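Local coordinates for protein LD10117p (Drosophila melanogaster, PDB 5HJQ) that acts as a GTPase-activating protein for Rab35 in synaptic vesicle protein turnover and binds phosphoinositides through its TBC domain, at residues L116-C121 with H206-E211; A175-I180 with P199-L204; H314-C317 with E322-P325. One frame throughout, in Å; residues are numbered along the deposited sequence.

Contact 1 of 3, residues L116-C121 with H206-E211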
loop_
_atom_site.group_PDB
_atom_site.type_symbol
_atom_site.label_atom_id
_atom_site.label_comp_id
_atom_site.label_asym_id
_atom_site.label_seq_id
_atom_site.Cartn_x
_atom_site.Cartn_y
_atom_site.Cartn_z
ATOM N N LEU A 116 5.571 15.222 -6.896
ATOM C CA LEU A 116 5.293 15.083 -5.466
ATOM C C LEU A 116 5.831 13.775 -4.890
ATOM O O LEU A 116 6.510 13.775 -3.864
ATOM C CB LEU A 116 3.788 15.182 -5.199
ATOM C CG LEU A 116 3.323 15.023 -3.749
ATOM C CD1 LEU A 116 4.089 15.955 -2.821
ATOM C CD2 LEU A 116 1.824 15.273 -3.641
ATOM N N TRP A 117 5.535 12.666 -5.558
ATOM C CA TRP A 117 5.893 11.348 -5.034
ATOM C C TRP A 117 7.400 11.050 -4.991
ATOM O O TRP A 117 7.874 10.488 -4.003
ATOM C CB TRP A 117 5.175 10.254 -5.828
ATOM C CG TRP A 117 3.738 10.092 -5.441
ATOM C CD1 TRP A 117 3.024 10.884 -4.591
ATOM C CD2 TRP A 117 2.847 9.062 -5.877
ATOM N NE1 TRP A 117 1.737 10.411 -4.474
ATOM C CE2 TRP A 117 1.604 9.294 -5.254
ATOM C CE3 TRP A 117 2.977 7.969 -6.737
ATOM C CZ2 TRP A 117 0.498 8.476 -5.468
ATOM C CZ3 TRP A 117 1.880 7.153 -6.941
ATOM C CH2 TRP A 117 0.655 7.413 -6.312
ATOM N N PRO A 118 8.161 11.405 -6.050
ATOM C CA PRO A 118 9.602 11.142 -5.931
ATOM C C PRO A 118 10.262 11.898 -4.780
ATOM O O PRO A 118 11.258 11.429 -4.225
ATOM C CB PRO A 118 10.157 11.620 -7.273
ATOM C CG PRO A 118 9.025 11.460 -8.212
ATOM C CD PRO A 118 7.800 11.815 -7.421
ATOM N N MET A 119 9.706 13.049 -4.424
ATOM C CA MET A 119 10.227 13.832 -3.312
ATOM C C MET A 119 9.873 13.207 -1.962
ATOM O O MET A 119 10.730 13.082 -1.083
ATOM C CB MET A 119 9.697 15.262 -3.375
ATOM C CG MET A 119 10.159 16.126 -2.219
ATOM S SD MET A 119 9.561 17.824 -2.325
ATOM C CE MET A 119 7.790 17.578 -2.217
ATOM N N LEU A 120 8.606 12.833 -1.799
ATOM C CA LEU A 120 8.141 12.215 -0.556
ATOM C C LEU A 120 8.941 10.959 -0.220
ATOM O O LEU A 120 9.382 10.782 0.913
ATOM C CB LEU A 120 6.651 11.873 -0.639
ATOM C CG LEU A 120 5.671 13.038 -0.800
ATOM C CD1 LEU A 120 4.242 12.524 -0.891
ATOM C CD2 LEU A 120 5.820 14.021 0.348
ATOM N N CYS A 121 9.139 10.101 -1.214
ATOM C CA CYS A 121 9.915 8.882 -1.019
ATOM C C CYS A 121 11.379 9.189 -0.739
ATOM O O CYS A 121 12.031 8.484 0.029
ATOM C CB CYS A 121 9.799 7.971 -2.241
ATOM S SG CYS A 121 8.141 7.283 -2.510
ATOM N N HIS A 206 2.715 4.555 -12.603
ATOM C CA HIS A 206 1.572 5.224 -13.214
ATOM C C HIS A 206 1.770 6.736 -13.311
ATOM O O HIS A 206 0.975 7.425 -13.948
ATOM C CB HIS A 206 0.289 4.929 -12.427
ATOM C CG HIS A 206 -0.297 3.578 -12.702
ATOM N ND1 HIS A 206 0.271 2.410 -12.242
ATOM C CD2 HIS A 206 -1.403 3.213 -13.392
ATOM C CE1 HIS A 206 -0.459 1.383 -12.636
ATOM N NE2 HIS A 206 -1.482 1.843 -13.337
ATOM N N PHE A 207 2.823 7.254 -12.684
ATOM C CA PHE A 207 2.990 8.699 -12.575
ATOM C C PHE A 207 4.419 9.181 -12.813
ATOM O O PHE A 207 4.654 10.381 -12.942
ATOM C CB PHE A 207 2.522 9.171 -11.199
ATOM C CG PHE A 207 1.108 8.790 -10.882
ATOM C CD1 PHE A 207 0.050 9.506 -11.413
ATOM C CD2 PHE A 207 0.837 7.716 -10.054
ATOM C CE1 PHE A 207 -1.256 9.153 -11.126
ATOM C CE2 PHE A 207 -0.465 7.356 -9.762
ATOM C CZ PHE A 207 -1.513 8.077 -10.294
ATOM N N MET A 208 5.373 8.258 -12.859
ATOM C CA MET A 208 6.766 8.639 -13.078
ATOM C C MET A 208 7.488 7.656 -13.999
ATOM O O MET A 208 6.896 6.694 -14.490
ATOM C CB MET A 208 7.504 8.744 -11.742
ATOM C CG MET A 208 7.711 7.404 -11.043
ATOM S SD MET A 208 8.330 7.599 -9.362
ATOM C CE MET A 208 6.901 8.329 -8.567
ATOM N N SER A 209 8.770 7.910 -14.238
ATOM C CA SER A 209 9.563 7.053 -15.110
ATOM C C SER A 209 10.046 5.812 -14.373
ATOM O O SER A 209 9.930 5.720 -13.150
ATOM C CB SER A 209 10.758 7.820 -15.676
ATOM O OG SER A 209 11.648 8.202 -14.643
ATOM N N GLU A 210 10.591 4.866 -15.129
ATOM C CA GLU A 210 11.111 3.621 -14.581
ATOM C C GLU A 210 12.198 3.856 -13.540
ATOM O O GLU A 210 12.183 3.248 -12.469
ATOM C CB GLU A 210 11.656 2.742 -15.707
ATOM C CG GLU A 210 12.559 1.614 -15.241
ATOM C CD GLU A 210 12.805 0.582 -16.325
ATOM O OE1 GLU A 210 12.262 0.754 -17.439
ATOM O OE2 GLU A 210 13.536 -0.397 -16.064
ATOM N N GLU A 211 13.138 4.738 -13.862
ATOM C CA GLU A 211 14.252 5.020 -12.965
ATOM C C GLU A 211 13.793 5.749 -11.706
ATOM O O GLU A 211 14.299 5.488 -10.617
ATOM C CB GLU A 211 15.332 5.840 -13.674
ATOM C CG GLU A 211 16.535 6.122 -12.791
ATOM C CD GLU A 211 17.654 6.822 -13.529
ATOM O OE1 GLU A 211 17.396 7.370 -14.622
ATOM O OE2 GLU A 211 18.793 6.828 -13.011
#

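Contact 2 of 3, residues A175-I180 with P199-L204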
loop_
_atom_site.group_PDB
_atom_site.type_symbol
_atom_site.label_atom_id
_atom_site.label_comp_id
_atom_site.label_asym_id
_atom_site.label_seq_id
_atom_site.Cartn_x
_atom_site.Cartn_y
_atom_site.Cartn_z
ATOM N N ALA A 175 6.296 -5.072 -17.966
ATOM C CA ALA A 175 7.648 -5.539 -18.250
ATOM C C ALA A 175 8.684 -4.671 -17.545
ATOM O O ALA A 175 9.735 -5.154 -17.124
ATOM C CB ALA A 175 7.900 -5.554 -19.746
ATOM N N VAL A 176 8.376 -3.386 -17.423
ATOM C CA VAL A 176 9.243 -2.449 -16.722
ATOM C C VAL A 176 9.243 -2.757 -15.225
ATOM O O VAL A 176 10.295 -2.774 -14.578
ATOM C CB VAL A 176 8.802 -0.993 -16.961
ATOM C CG1 VAL A 176 9.428 -0.069 -15.936
ATOM C CG2 VAL A 176 9.148 -0.557 -18.377
ATOM N N ALA A 177 8.052 -2.998 -14.684
ATOM C CA ALA A 177 7.901 -3.400 -13.289
ATOM C C ALA A 177 8.729 -4.645 -13.002
ATOM O O ALA A 177 9.457 -4.703 -12.010
ATOM C CB ALA A 177 6.438 -3.648 -12.963
ATOM N N ASP A 178 8.622 -5.630 -13.889
ATOM C CA ASP A 178 9.385 -6.867 -13.771
ATOM C C ASP A 178 10.882 -6.599 -13.735
ATOM O O ASP A 178 11.623 -7.276 -13.022
ATOM C CB ASP A 178 9.056 -7.817 -14.924
ATOM C CG ASP A 178 7.598 -8.230 -14.943
ATOM O OD1 ASP A 178 6.972 -8.252 -13.862
ATOM O OD2 ASP A 178 7.079 -8.537 -16.039
ATOM N N ARG A 179 11.327 -5.609 -14.503
ATOM C CA ARG A 179 12.740 -5.259 -14.531
ATOM C C ARG A 179 13.171 -4.601 -13.224
ATOM O O ARG A 179 14.257 -4.873 -12.715
ATOM C CB ARG A 179 13.053 -4.336 -15.713
ATOM C CG ARG A 179 14.505 -3.887 -15.761
ATOM C CD ARG A 179 14.936 -3.512 -17.170
ATOM N NE ARG A 179 14.273 -2.307 -17.660
ATOM C CZ ARG A 179 14.447 -1.808 -18.879
ATOM N NH1 ARG A 179 15.259 -2.413 -19.732
ATOM N NH2 ARG A 179 13.807 -0.706 -19.246
ATOM N N ILE A 180 12.318 -3.736 -12.685
ATOM C CA ILE A 180 12.637 -3.031 -11.447
ATOM C C ILE A 180 12.790 -3.992 -10.267
ATOM O O ILE A 180 13.760 -3.904 -9.512
ATOM C CB ILE A 180 11.567 -1.980 -11.099
ATOM C CG1 ILE A 180 11.529 -0.878 -12.157
ATOM C CG2 ILE A 180 11.849 -1.370 -9.735
ATOM C CD1 ILE A 180 10.632 0.285 -11.782
ATOM N N PRO A 199 3.198 -4.698 -6.205
ATOM C CA PRO A 199 2.033 -3.822 -6.411
ATOM C C PRO A 199 2.348 -2.332 -6.274
ATOM O O PRO A 199 1.778 -1.518 -7.002
ATOM C CB PRO A 199 1.068 -4.269 -5.308
ATOM C CG PRO A 199 1.400 -5.692 -5.093
ATOM C CD PRO A 199 2.891 -5.768 -5.234
ATOM N N ILE A 200 3.252 -1.988 -5.364
ATOM C CA ILE A 200 3.649 -0.598 -5.165
ATOM C C ILE A 200 4.440 -0.085 -6.371
ATOM O O ILE A 200 4.218 1.034 -6.844
ATOM C CB ILE A 200 4.485 -0.433 -3.881
ATOM C CG1 ILE A 200 3.622 -0.683 -2.640
ATOM C CG2 ILE A 200 5.095 0.958 -3.811
ATOM C CD1 ILE A 200 4.367 -0.478 -1.335
ATOM N N THR A 201 5.354 -0.915 -6.862
ATOM C CA THR A 201 6.149 -0.598 -8.043
ATOM C C THR A 201 5.247 -0.239 -9.216
ATOM O O THR A 201 5.508 0.720 -9.941
ATOM C CB THR A 201 7.055 -1.776 -8.444
ATOM O OG1 THR A 201 7.950 -2.078 -7.368
ATOM C CG2 THR A 201 7.861 -1.441 -9.694
ATOM N N SER A 202 4.177 -1.009 -9.385
ATOM C CA SER A 202 3.197 -0.748 -10.430
ATOM C C SER A 202 2.510 0.602 -10.243
ATOM O O SER A 202 2.257 1.312 -11.212
ATOM C CB SER A 202 2.149 -1.862 -10.469
ATOM O OG SER A 202 2.705 -3.073 -10.951
ATOM N N ILE A 203 2.205 0.946 -8.996
ATOM C CA ILE A 203 1.529 2.203 -8.686
ATOM C C ILE A 203 2.417 3.403 -9.004
ATOM O O ILE A 203 1.972 4.373 -9.620
ATOM C CB ILE A 203 1.107 2.259 -7.205
ATOM C CG1 ILE A 203 0.074 1.171 -6.900
ATOM C CG2 ILE A 203 0.537 3.622 -6.862
ATOM C CD1 ILE A 203 -0.438 1.198 -5.475
ATOM N N LEU A 204 3.671 3.326 -8.576
ATOM C CA LEU A 204 4.653 4.361 -8.859
ATOM C C LEU A 204 4.759 4.615 -10.358
ATOM O O LEU A 204 4.811 5.761 -10.803
ATOM C CB LEU A 204 6.015 3.960 -8.299
ATOM C CG LEU A 204 6.116 3.851 -6.779
ATOM C CD1 LEU A 204 7.410 3.168 -6.398
ATOM C CD2 LEU A 204 6.039 5.235 -6.161
#

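Contact 3 of 3, residues H314-C317 with E322-P325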
loop_
_atom_site.group_PDB
_atom_site.type_symbol
_atom_site.label_atom_id
_atom_site.label_comp_id
_atom_site.label_asym_id
_atom_site.label_seq_id
_atom_site.Cartn_x
_atom_site.Cartn_y
_atom_site.Cartn_z
ATOM N N HIS A 314 -18.635 -4.148 8.501
ATOM C CA HIS A 314 -19.546 -4.598 9.547
ATOM C C HIS A 314 -20.858 -3.822 9.484
ATOM O O HIS A 314 -21.938 -4.403 9.593
ATOM C CB HIS A 314 -18.908 -4.443 10.927
ATOM C CG HIS A 314 -19.761 -4.957 12.045
ATOM N ND1 HIS A 314 -19.689 -4.459 13.328
ATOM C CD2 HIS A 314 -20.706 -5.927 12.070
ATOM C CE1 HIS A 314 -20.552 -5.099 14.095
ATOM N NE2 HIS A 314 -21.182 -5.994 13.359
ATOM N N LYS A 315 -20.748 -2.508 9.312
ATOM C CA LYS A 315 -21.910 -1.640 9.146
ATOM C C LYS A 315 -22.760 -2.098 7.972
ATOM O O LYS A 315 -23.986 -2.191 8.067
ATOM C CB LYS A 315 -21.469 -0.187 8.938
ATOM C CG LYS A 315 -22.536 0.712 8.332
ATOM C CD LYS A 315 -22.153 2.177 8.453
ATOM C CE LYS A 315 -23.233 3.087 7.880
ATOM N NZ LYS A 315 -23.212 3.114 6.389
ATOM N N GLU A 316 -22.085 -2.382 6.865
ATOM C CA GLU A 316 -22.730 -2.836 5.647
ATOM C C GLU A 316 -23.442 -4.166 5.900
ATOM O O GLU A 316 -24.579 -4.348 5.497
ATOM C CB GLU A 316 -21.691 -2.957 4.524
ATOM C CG GLU A 316 -22.227 -2.724 3.126
ATOM C CD GLU A 316 -22.734 -1.315 2.894
ATOM O OE1 GLU A 316 -22.277 -0.384 3.589
ATOM O OE2 GLU A 316 -23.605 -1.144 2.013
ATOM N N CYS A 317 -22.780 -5.075 6.609
ATOM C CA CYS A 317 -23.338 -6.400 6.886
ATOM C C CYS A 317 -24.654 -6.357 7.661
ATOM O O CYS A 317 -25.469 -7.274 7.568
ATOM C CB CYS A 317 -22.321 -7.239 7.661
ATOM S SG CYS A 317 -21.018 -7.949 6.644
ATOM N N GLU A 322 -25.966 -8.446 -0.410
ATOM C CA GLU A 322 -25.179 -9.669 -0.549
ATOM C C GLU A 322 -24.362 -9.973 0.695
ATOM O O GLU A 322 -23.952 -11.115 0.919
ATOM C CB GLU A 322 -24.212 -9.548 -1.736
ATOM C CG GLU A 322 -23.828 -8.111 -2.018
ATOM C CD GLU A 322 -23.101 -7.915 -3.329
ATOM O OE1 GLU A 322 -22.197 -8.715 -3.641
ATOM O OE2 GLU A 322 -23.441 -6.954 -4.051
ATOM N N TRP A 323 -24.092 -8.941 1.487
ATOM C CA TRP A 323 -23.219 -9.082 2.645
ATOM C C TRP A 323 -24.013 -9.493 3.888
ATOM O O TRP A 323 -23.694 -9.098 5.009
ATOM C CB TRP A 323 -22.442 -7.780 2.887
ATOM C CG TRP A 323 -21.947 -7.130 1.606
ATOM C CD1 TRP A 323 -22.383 -5.962 1.060
ATOM C CD2 TRP A 323 -20.948 -7.632 0.708
ATOM N NE1 TRP A 323 -21.716 -5.689 -0.101
ATOM C CE2 TRP A 323 -20.832 -6.702 -0.345
ATOM C CE3 TRP A 323 -20.141 -8.774 0.692
ATOM C CZ2 TRP A 323 -19.946 -6.876 -1.398
ATOM C CZ3 TRP A 323 -19.259 -8.943 -0.358
ATOM C CH2 TRP A 323 -19.170 -7.998 -1.389
ATOM N N SER A 324 -25.052 -10.293 3.668
ATOM C CA SER A 324 -25.766 -10.958 4.750
ATOM C C SER A 324 -24.899 -12.114 5.245
ATOM O O SER A 324 -24.075 -12.627 4.486
ATOM C CB SER A 324 -27.137 -11.455 4.275
ATOM O OG SER A 324 -27.009 -12.573 3.413
ATOM N N PRO A 325 -25.069 -12.521 6.518
ATOM C CA PRO A 325 -24.232 -13.570 7.118
ATOM C C PRO A 325 -24.129 -14.844 6.279
ATOM O O PRO A 325 -23.067 -15.462 6.234
ATOM C CB PRO A 325 -24.944 -13.862 8.441
ATOM C CG PRO A 325 -25.599 -12.581 8.795
ATOM C CD PRO A 325 -26.025 -11.962 7.492
#

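Contact 1 of 3, residues L116-C121 with H206-E211
Trp117 and Phe207 meet ring against ring, while the methyl CE of Met208 lies against CB of Trp117 and the ring of Pro118. The indole can be traced outward from its root. CB of Trp117 lies 3.8 Å from CE of Met208, which sits at the edge of the indole, near its plane. Further along, CE3 comes to 4.0 Å from CD2 of Phe207. At the far rim CZ3 makes the tightest approach, 3.3 Å from the same CD2, and CH2 turns to CE2 of Phe207 at 3.6 Å. The six-membered ring and the phenyl ring have centroids 4.9 Å apart and planes inclined at 74°, so the rings meet obliquely.

Both segments belong to the all-helical TBC domain of Skywalker: Trp117 and Pro118 lie on helix 113-122, and Phe207 and Met208 form the turn leading into helix 210-221, whose N-cap is Ser209. A tryptophan suits this place because it is wide enough to reach that turn and still offers a polar edge, where NE1 is hydrogen-bonded to Asp292 of helix 284-297.

Met208 supplies the flexible part. Its chain bends at the last torsion (chi3 69°), which turns CE back to the wall made by Trp117 CB and the proline ring. CE is 3.8 Å from Pro118 CD, the methyl end of the methionine reaching the CG-CD side of the proline ring. Pro118 has no N-H to give to the preceding turn, and helix 113-122 is kinked there. Phe207 also touches Ile108 in a loop.

Contact 2 of 3, residues A175-I180 with P199-L204
Thr201 is turned so that its methyl CG2 stands anti to the backbone N and its hydroxyl lies beside that N (chi1 -60°), which sends the methyl to helix 171-187 and leaves OG1 to its own helix. Ile180 answers with CG1 beside its backbone N and an extended end (chi2 -172°), so that both of its branches border the threonine methyl. CG2 of Thr201 is 3.9 Å from CD1 of Ile180 and 4.0 Å from CG2 of Ile180, and the isoleucine CB is about as near. The two side chains run alongside each other, pointing opposite ways, with the single methyl lying against the branched side chain.

One turn earlier, Ala177 borders the same methyl. Its CA is 4.1 Å from Thr201 CG2, and its CB is 4.3 Å from OG of Ser202. Having no more than a methyl here lets the backbones close up, and CA of Ala177 is 6.1 Å from CA of Ser202. Small residues on both sides therefore suit a crossing whose local axes approach to 9.6 Å, with their directions 126° apart.

The two hydroxyls are buried but not wasted. OG1 of Thr201 is hydrogen-bonded to the carbonyl of Leu197 one turn back, and OG of Ser202 to the carbonyl of Leu165 in a loop. Each can thus sit in an apolar interface with its polar need met, so that most of the packing falls to carbon atoms, chiefly the Thr201 methyl. Within the TBC fold, helix 210-221 packs against both partners, with Leu217 touching Ile180 as well as Thr201; helix 134-143 reaches Ile180 through Tyr135, and helix 284-297 packs on helix 197-204 at Ile200, Ile203 and Leu204.

Contact 3 of 3, residues H314-C317 with E322-P325
Glu316 and Trp323 lie across each other at a slant, the carboxylate plane turned 77° from the indole plane, and what touches is the aliphatic part of the acid. CG of Glu316 comes to 3.8 Å from CD1 of Trp323, approaching the five-membered ring obliquely. CG stands anti to the backbone N (chi1 -150°) and the chain then bends at the next torsion, so the methylene meets the indole while the carboxylate is directed away from the ring. On the opposite side of the ring plane from Glu316 CG, CG of Glu322 lies 3.7 Å above the face of the Trp323 ring, offset toward the rim.

Cys317 meets the root of the same tryptophan. Its SG is 4.0 Å from CB of Trp323, a contact between a sulfur and a methylene for which a compact, weakly polar side chain is well chosen. The carbonyl of Trp323 points back to the helix and receives a CA-H...O contact, CA of Cys317 being 3.3 Å from O of Trp323 with an angle of 137° at the hydrogen. Here the backbones are close, 5.0 Å between the CA atoms of Cys317 and Trp323.

The chain thus ends helix 300-317, turns through a short loop and folds back on the last helical turn before helix 325-328 begins. Neighbouring helices complete the setting: Phe339 of helix 332-341 meets the Trp323 ring edge-to-face, and Tyr257 of helix 252-261 packs on Cys317 and Pro325. Chemically, the clear contacts are apolar ones from sulfur, methylene and indole, with a CA-H...O contact alongside, consistent with a return of the loop held largely by burial.

In the fold
Contacts 1 and 2 are close neighbours, their centres 12 Å apart, and contact 2 is nested along the chain inside the loop that contact 1 closes. Helix 197-204 of contact 2 is followed directly by helix 210-221 of contact 1, and the two contacts touch: Arg179 forms a salt bridge with Glu210, and Trp117 packs on Ile203. Together they knit four segments of the TBC domain into one patch. Contact 3 comes later, across the chain's centre, 38 Å from contact 1 and 35 Å from contact 2 between centres. All three lie away from the phosphoinositide-binding pocket; helix 300-317, which ends in contact 3, holds the pocket residues Lys300 and Arg304 near its start.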